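Local coordinates for nuclear movement protein (Encephalitozoon cuniculi, PDB 2O30) that probably binds unfolded proteins as a small cytoplasmic CS-domain protein of the NudC-like family, although its precise cellular role is not established, at residues Trp9-Val22 and Asp70-Trp84. The protein carries 1 engineered substitution. Residues are numbered along the deposited sequence; the frame is centred on the assembly and turned at random.
Sequences WDQELNEINIQFPV and DVVDVNVTKKRNEWW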
loop_
_atom_site.group_PDB
_atom_site.type_symbol
_atom_site.label_atom_id
_atom_site.label_comp_id
_atom_site.label_asym_id
_atom_site.label_seq_id
_atom_site.Cartn_x
_atom_site.Cartn_y
_atom_site.Cartn_z
ATOM N N TRP A 9 10.799 -5.312 -16.394
ATOM C CA TRP A 9 9.978 -6.460 -16.083
ATOM C C TRP A 9 10.177 -7.539 -17.133
ATOM O O TRP A 9 10.664 -7.274 -18.237
ATOM C CB TRP A 9 8.487 -6.064 -16.029
ATOM C CG TRP A 9 7.907 -5.701 -17.387
ATOM C CD1 TRP A 9 8.072 -4.527 -18.062
ATOM C CD2 TRP A 9 7.075 -6.536 -18.230
ATOM N NE1 TRP A 9 7.394 -4.569 -19.278
ATOM C CE2 TRP A 9 6.783 -5.789 -19.399
ATOM C CE3 TRP A 9 6.556 -7.841 -18.101
ATOM C CZ2 TRP A 9 5.996 -6.308 -20.453
ATOM C CZ3 TRP A 9 5.749 -8.346 -19.135
ATOM C CH2 TRP A 9 5.488 -7.576 -20.286
ATOM N N ASP A 10 9.772 -8.747 -16.773
ATOM C CA ASP A 10 9.827 -9.884 -17.690
ATOM C C ASP A 10 8.721 -10.842 -17.291
ATOM O O ASP A 10 7.992 -10.590 -16.336
ATOM C CB ASP A 10 11.189 -10.585 -17.654
ATOM C CG ASP A 10 11.526 -11.149 -16.295
ATOM O OD1 ASP A 10 11.063 -12.256 -15.947
ATOM O OD2 ASP A 10 12.292 -10.495 -15.567
ATOM N N GLN A 11 8.576 -11.923 -18.053
ATOM C CA GLN A 11 7.446 -12.818 -17.820
ATOM C C GLN A 11 7.769 -14.264 -18.188
ATOM O O GLN A 11 8.603 -14.522 -19.066
ATOM C CB GLN A 11 6.213 -12.341 -18.596
ATOM C CG GLN A 11 6.337 -12.427 -20.128
ATOM C CD GLN A 11 5.109 -11.889 -20.811
ATOM O OE1 GLN A 11 3.976 -12.288 -20.483
ATOM N NE2 GLN A 11 5.307 -10.946 -21.724
ATOM N N GLU A 12 7.115 -15.171 -17.477
ATOM C CA GLU A 12 6.985 -16.572 -17.854
ATOM C C GLU A 12 5.545 -16.702 -18.301
ATOM O O GLU A 12 4.732 -15.793 -18.086
ATOM C CB GLU A 12 7.186 -17.485 -16.649
ATOM C CG GLU A 12 8.423 -17.178 -15.824
ATOM C CD GLU A 12 9.662 -17.838 -16.359
ATOM O OE1 GLU A 12 9.926 -17.731 -17.576
ATOM O OE2 GLU A 12 10.384 -18.466 -15.548
ATOM N N LEU A 13 5.187 -17.844 -18.885
ATOM C CA LEU A 13 3.781 -18.008 -19.287
ATOM C C LEU A 13 2.785 -17.736 -18.159
ATOM O O LEU A 13 1.732 -17.156 -18.392
ATOM C CB LEU A 13 3.558 -19.400 -19.903
ATOM C CG LEU A 13 2.172 -19.618 -20.529
ATOM C CD1 LEU A 13 1.818 -18.578 -21.587
ATOM C CD2 LEU A 13 2.153 -21.023 -21.143
ATOM N N ASN A 14 3.154 -18.095 -16.926
ATOM C CA ASN A 14 2.256 -18.006 -15.784
ATOM C C ASN A 14 2.661 -16.967 -14.721
ATOM O O ASN A 14 2.027 -16.908 -13.674
ATOM C CB ASN A 14 2.162 -19.387 -15.106
ATOM C CG ASN A 14 3.475 -19.843 -14.476
ATOM O OD1 ASN A 14 4.577 -19.518 -14.935
ATOM N ND2 ASN A 14 3.357 -20.654 -13.420
ATOM N N GLU A 15 3.687 -16.153 -15.000
ATOM C CA GLU A 15 4.254 -15.270 -13.946
ATOM C C GLU A 15 4.753 -13.941 -14.510
ATOM O O GLU A 15 5.205 -13.855 -15.660
ATOM C CB GLU A 15 5.409 -15.960 -13.206
ATOM C CG GLU A 15 5.031 -17.164 -12.362
ATOM C CD GLU A 15 6.231 -17.774 -11.642
ATOM O OE1 GLU A 15 7.304 -17.119 -11.610
ATOM O OE2 GLU A 15 6.080 -18.907 -11.105
ATOM N N ILE A 16 4.650 -12.906 -13.684
ATOM C CA ILE A 16 5.208 -11.591 -14.009
ATOM C C ILE A 16 6.340 -11.310 -12.997
ATOM O O ILE A 16 6.152 -11.571 -11.822
ATOM C CB ILE A 16 4.111 -10.512 -13.898
ATOM C CG1 ILE A 16 3.146 -10.590 -15.096
ATOM C CG2 ILE A 16 4.694 -9.077 -13.827
ATOM C CD1 ILE A 16 3.757 -10.177 -16.482
ATOM N N ASN A 17 7.476 -10.792 -13.480
ATOM C CA ASN A 17 8.603 -10.402 -12.623
ATOM C C ASN A 17 8.927 -8.941 -12.862
ATOM O O ASN A 17 8.980 -8.496 -14.014
ATOM C CB ASN A 17 9.837 -11.247 -12.934
ATOM C CG ASN A 17 9.628 -12.713 -12.611
ATOM O OD1 ASN A 17 9.430 -13.082 -11.445
ATOM N ND2 ASN A 17 9.682 -13.556 -13.639
ATOM N N ILE A 18 9.121 -8.191 -11.776
ATOM C CA ILE A 18 9.456 -6.765 -11.880
ATOM C C ILE A 18 10.741 -6.555 -11.079
ATOM O O ILE A 18 10.896 -7.143 -10.013
ATOM C CB ILE A 18 8.347 -5.880 -11.327
ATOM C CG1 ILE A 18 7.045 -6.054 -12.139
ATOM C CG2 ILE A 18 8.769 -4.377 -11.308
ATOM C CD1 ILE A 18 5.773 -5.609 -11.379
ATOM N N GLN A 19 11.644 -5.763 -11.636
ATOM C CA GLN A 19 12.928 -5.461 -10.967
ATOM C C GLN A 19 13.131 -3.959 -10.879
ATOM O O GLN A 19 12.763 -3.201 -11.787
ATOM C CB GLN A 19 14.097 -6.086 -11.747
ATOM C CG GLN A 19 13.937 -7.564 -12.084
ATOM C CD GLN A 19 13.164 -7.806 -13.401
ATOM O OE1 GLN A 19 13.341 -7.085 -14.406
ATOM N NE2 GLN A 19 12.321 -8.842 -13.404
ATOM N N PHE A 20 13.723 -3.506 -9.774
ATOM C CA PHE A 20 14.089 -2.093 -9.669
ATOM C C PHE A 20 15.220 -1.967 -8.659
ATOM O O PHE A 20 15.391 -2.845 -7.821
ATOM C CB PHE A 20 12.889 -1.208 -9.303
ATOM C CG PHE A 20 12.260 -1.525 -7.974
ATOM C CD1 PHE A 20 11.226 -2.457 -7.881
ATOM C CD2 PHE A 20 12.698 -0.898 -6.805
ATOM C CE1 PHE A 20 10.619 -2.739 -6.666
ATOM C CE2 PHE A 20 12.112 -1.184 -5.588
ATOM C CZ PHE A 20 11.053 -2.121 -5.516
ATOM N N PRO A 21 16.024 -0.889 -8.773
ATOM C CA PRO A 21 17.195 -0.757 -7.900
ATOM C C PRO A 21 16.865 -0.215 -6.509
ATOM O O PRO A 21 15.946 0.600 -6.374
ATOM C CB PRO A 21 18.079 0.225 -8.677
ATOM C CG PRO A 21 17.108 1.128 -9.341
ATOM C CD PRO A 21 15.936 0.212 -9.751
ATOM N N VAL A 22 17.597 -0.687 -5.494
ATOM C CA VAL A 22 17.350 -0.280 -4.098
ATOM C C VAL A 22 18.000 1.069 -3.888
ATOM O O VAL A 22 19.163 1.230 -4.259
ATOM C CB VAL A 22 18.008 -1.243 -3.092
ATOM C CG1 VAL A 22 17.747 -0.788 -1.663
ATOM C CG2 VAL A 22 17.537 -2.655 -3.285
ATOM N N ASP A 70 21.769 -5.038 -5.008
ATOM C CA ASP A 70 21.196 -3.703 -5.164
ATOM C C ASP A 70 19.856 -3.737 -5.911
ATOM O O ASP A 70 19.349 -2.695 -6.298
ATOM C CB ASP A 70 22.170 -2.749 -5.912
ATOM C CG ASP A 70 21.654 -1.302 -5.956
ATOM O OD1 ASP A 70 21.349 -0.772 -4.863
ATOM O OD2 ASP A 70 21.527 -0.676 -7.051
ATOM N N VAL A 71 19.294 -4.922 -6.118
ATOM C CA VAL A 71 18.081 -5.022 -6.955
ATOM C C VAL A 71 16.947 -5.739 -6.232
ATOM O O VAL A 71 17.152 -6.800 -5.628
ATOM C CB VAL A 71 18.395 -5.723 -8.292
ATOM C CG1 VAL A 71 17.108 -5.942 -9.111
ATOM C CG2 VAL A 71 19.416 -4.906 -9.093
ATOM N N VAL A 72 15.764 -5.143 -6.281
ATOM C CA VAL A 72 14.564 -5.756 -5.721
ATOM C C VAL A 72 13.934 -6.589 -6.825
ATOM O O VAL A 72 13.754 -6.097 -7.941
ATOM C CB VAL A 72 13.558 -4.700 -5.230
ATOM C CG1 VAL A 72 12.321 -5.387 -4.632
ATOM C CG2 VAL A 72 14.194 -3.800 -4.140
ATOM N N ASP A 73 13.614 -7.840 -6.508
ATOM C CA ASP A 73 12.920 -8.711 -7.466
ATOM C C ASP A 73 11.511 -8.999 -6.936
ATOM O O ASP A 73 11.356 -9.478 -5.822
ATOM C CB ASP A 73 13.727 -9.985 -7.669
ATOM C CG ASP A 73 14.987 -9.755 -8.487
ATOM O OD1 ASP A 73 14.865 -9.404 -9.674
ATOM O OD2 ASP A 73 16.103 -9.951 -7.964
ATOM N N VAL A 74 10.494 -8.665 -7.727
ATOM C CA VAL A 74 9.085 -8.859 -7.349
ATOM C C VAL A 74 8.515 -9.909 -8.306
ATOM O O VAL A 74 8.829 -9.898 -9.501
ATOM C CB VAL A 74 8.320 -7.539 -7.496
ATOM C CG1 VAL A 74 6.887 -7.673 -7.033
ATOM C CG2 VAL A 74 9.032 -6.394 -6.709
ATOM N N ASN A 75 7.725 -10.839 -7.771
ATOM C CA ASN A 75 7.142 -11.912 -8.587
ATOM C C ASN A 75 5.666 -12.031 -8.195
ATOM O O ASN A 75 5.322 -11.906 -7.021
ATOM C CB ASN A 75 7.899 -13.201 -8.269
ATOM C CG ASN A 75 7.280 -14.417 -8.886
ATOM O OD1 ASN A 75 6.490 -15.121 -8.235
ATOM N ND2 ASN A 75 7.629 -14.690 -10.146
ATOM N N VAL A 76 4.788 -12.245 -9.181
ATOM C CA VAL A 76 3.379 -12.524 -8.898
ATOM C C VAL A 76 2.878 -13.463 -9.992
ATOM O O VAL A 76 3.333 -13.377 -11.146
ATOM C CB VAL A 76 2.489 -11.234 -8.790
ATOM C CG1 VAL A 76 2.384 -10.470 -10.104
ATOM C CG2 VAL A 76 1.074 -11.570 -8.282
ATOM N N THR A 77 1.964 -14.361 -9.614
ATOM C CA THR A 77 1.480 -15.385 -10.556
ATOM C C THR A 77 0.298 -14.826 -11.353
ATOM O O THR A 77 -0.567 -14.176 -10.794
ATOM C CB THR A 77 1.063 -16.656 -9.780
ATOM O OG1 THR A 77 2.205 -17.202 -9.103
ATOM C CG2 THR A 77 0.480 -17.718 -10.719
ATOM N N LYS A 78 0.271 -15.084 -12.665
ATOM C CA LYS A 78 -0.842 -14.664 -13.510
ATOM C C LYS A 78 -2.063 -15.543 -13.246
ATOM O O LYS A 78 -1.912 -16.728 -13.004
ATOM C CB LYS A 78 -0.466 -14.814 -14.989
ATOM C CG LYS A 78 0.664 -13.897 -15.469
ATOM C CD LYS A 78 1.134 -14.363 -16.854
ATOM C CE LYS A 78 2.192 -13.443 -17.452
ATOM N NZ LYS A 78 2.596 -14.025 -18.811
ATOM N N LYS A 79 -3.251 -14.959 -13.325
ATOM C CA LYS A 79 -4.489 -15.764 -13.212
ATOM C C LYS A 79 -4.677 -16.660 -14.429
ATOM O O LYS A 79 -5.114 -17.815 -14.306
ATOM C CB LYS A 79 -5.702 -14.860 -13.000
ATOM C CG LYS A 79 -5.957 -14.522 -11.530
ATOM C CD LYS A 79 -7.358 -13.943 -11.296
ATOM C CE LYS A 79 -7.430 -13.210 -9.937
ATOM N NZ LYS A 79 -8.750 -12.488 -9.749
ATOM N N ARG A 80 -4.326 -16.139 -15.599
ATOM C CA ARG A 80 -4.446 -16.884 -16.848
ATOM C C ARG A 80 -3.073 -17.072 -17.485
ATOM O O ARG A 80 -2.261 -16.134 -17.491
ATOM C CB ARG A 80 -5.398 -16.134 -17.790
ATOM C CG ARG A 80 -5.802 -16.929 -19.002
ATOM C CD ARG A 80 -6.974 -16.285 -19.761
ATOM N NE ARG A 80 -7.457 -17.196 -20.795
ATOM C CZ ARG A 80 -8.450 -18.073 -20.634
ATOM N NH1 ARG A 80 -9.108 -18.165 -19.478
ATOM N NH2 ARG A 80 -8.794 -18.863 -21.642
ATOM N N ASN A 81 -2.801 -18.268 -18.011
ATOM C CA ASN A 81 -1.513 -18.557 -18.650
ATOM C C ASN A 81 -1.452 -18.044 -20.093
ATOM O O ASN A 81 -1.774 -18.763 -21.038
ATOM C CB ASN A 81 -1.173 -20.052 -18.606
ATOM C CG ASN A 81 -0.797 -20.535 -17.217
ATOM O OD1 ASN A 81 -0.697 -19.752 -16.272
ATOM N ND2 ASN A 81 -0.589 -21.841 -17.085
ATOM N N GLU A 82 -1.028 -16.796 -20.258
ATOM C CA GLU A 82 -0.980 -16.153 -21.567
ATOM C C GLU A 82 0.145 -15.119 -21.538
ATOM O O GLU A 82 0.447 -14.557 -20.474
ATOM C CB GLU A 82 -2.323 -15.468 -21.869
ATOM C CG GLU A 82 -2.595 -14.203 -21.058
ATOM C CD GLU A 82 -4.041 -13.730 -21.117
ATOM O OE1 GLU A 82 -4.742 -14.104 -22.097
ATOM O OE2 GLU A 82 -4.466 -12.980 -20.201
ATOM N N TRP A 83 0.763 -14.877 -22.690
ATOM C CA TRP A 83 1.764 -13.808 -22.786
ATOM C C TRP A 83 1.078 -12.444 -22.681
ATOM O O TRP A 83 -0.048 -12.258 -23.160
ATOM C CB TRP A 83 2.628 -13.919 -24.060
ATOM C CG TRP A 83 3.241 -15.255 -24.278
ATOM C CD1 TRP A 83 2.960 -16.131 -25.295
ATOM C CD2 TRP A 83 4.214 -15.889 -23.461
ATOM N NE1 TRP A 83 3.713 -17.260 -25.168
ATOM C CE2 TRP A 83 4.499 -17.142 -24.046
ATOM C CE3 TRP A 83 4.893 -15.519 -22.285
ATOM C CZ2 TRP A 83 5.435 -18.027 -23.509
ATOM C CZ3 TRP A 83 5.819 -16.404 -21.752
ATOM C CH2 TRP A 83 6.068 -17.651 -22.352
ATOM N N TRP A 84 1.750 -11.495 -22.029
ATOM C CA TRP A 84 1.268 -10.115 -21.936
ATOM C C TRP A 84 2.095 -9.252 -22.873
ATOM O O TRP A 84 3.327 -9.323 -22.841
ATOM C CB TRP A 84 1.495 -9.561 -20.522
ATOM C CG TRP A 84 0.678 -10.174 -19.420
ATOM C CD1 TRP A 84 0.025 -11.394 -19.417
ATOM C CD2 TRP A 84 0.447 -9.590 -18.136
ATOM N NE1 TRP A 84 -0.606 -11.581 -18.198
ATOM C CE2 TRP A 84 -0.359 -10.491 -17.399
ATOM C CE3 TRP A 84 0.847 -8.384 -17.532
ATOM C CZ2 TRP A 84 -0.770 -10.226 -16.082
ATOM C CZ3 TRP A 84 0.429 -8.113 -16.230
ATOM C CH2 TRP A 84 -0.373 -9.036 -15.519
HETATM O O HOH W 1 11.127 -12.131 -9.576
HETATM O O HOH W 2 12.350 -10.163 -10.752
#
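Gln-11 and Lys-78 meet at about a right angle, and their polar ends tie the 11-13 backbone to the 82-84 backbone. The lysine is extended beyond CG (chi2 168°), which carries NZ in among the carbonyls of the 12-15 turn and the 82-84 backbone, to Gln-11 OE1 at 2.8 Å and Glu-12 O at 2.9 Å; Glu-82 O, in its own segment, takes a third bond. Gln-11 uses both ends of its amide on Trp-84: OE1 receives the backbone N in the carbonyl plane, on a lone pair, while NE2 donates to Trp-84 O. The Trp-84 ring takes Ile-16 CG1 over its six-membered face, 3.8 Å from the centroid, and Leu-13 CD1 makes a like CH-pi contact over the six-membered ring of Trp-83. Beyond this, strands 15-21 and 71-78 pair antiparallel within the beta-sandwich of the CS domain, related to p23. On the face turned to the second sheet, Val-72 CB sits over one face of the Phe-20 ring, toward its rim, and the ring touches Val-42 of strand 39-44. The other face is largely polar: with CG anti to the backbone N (chi1 172°), Asn-75 aims ND2 at Asn-17 OD1, 2.7 Å away, in a nearly straight bond, and at Glu-15 OE1, met from above the carboxylate plane.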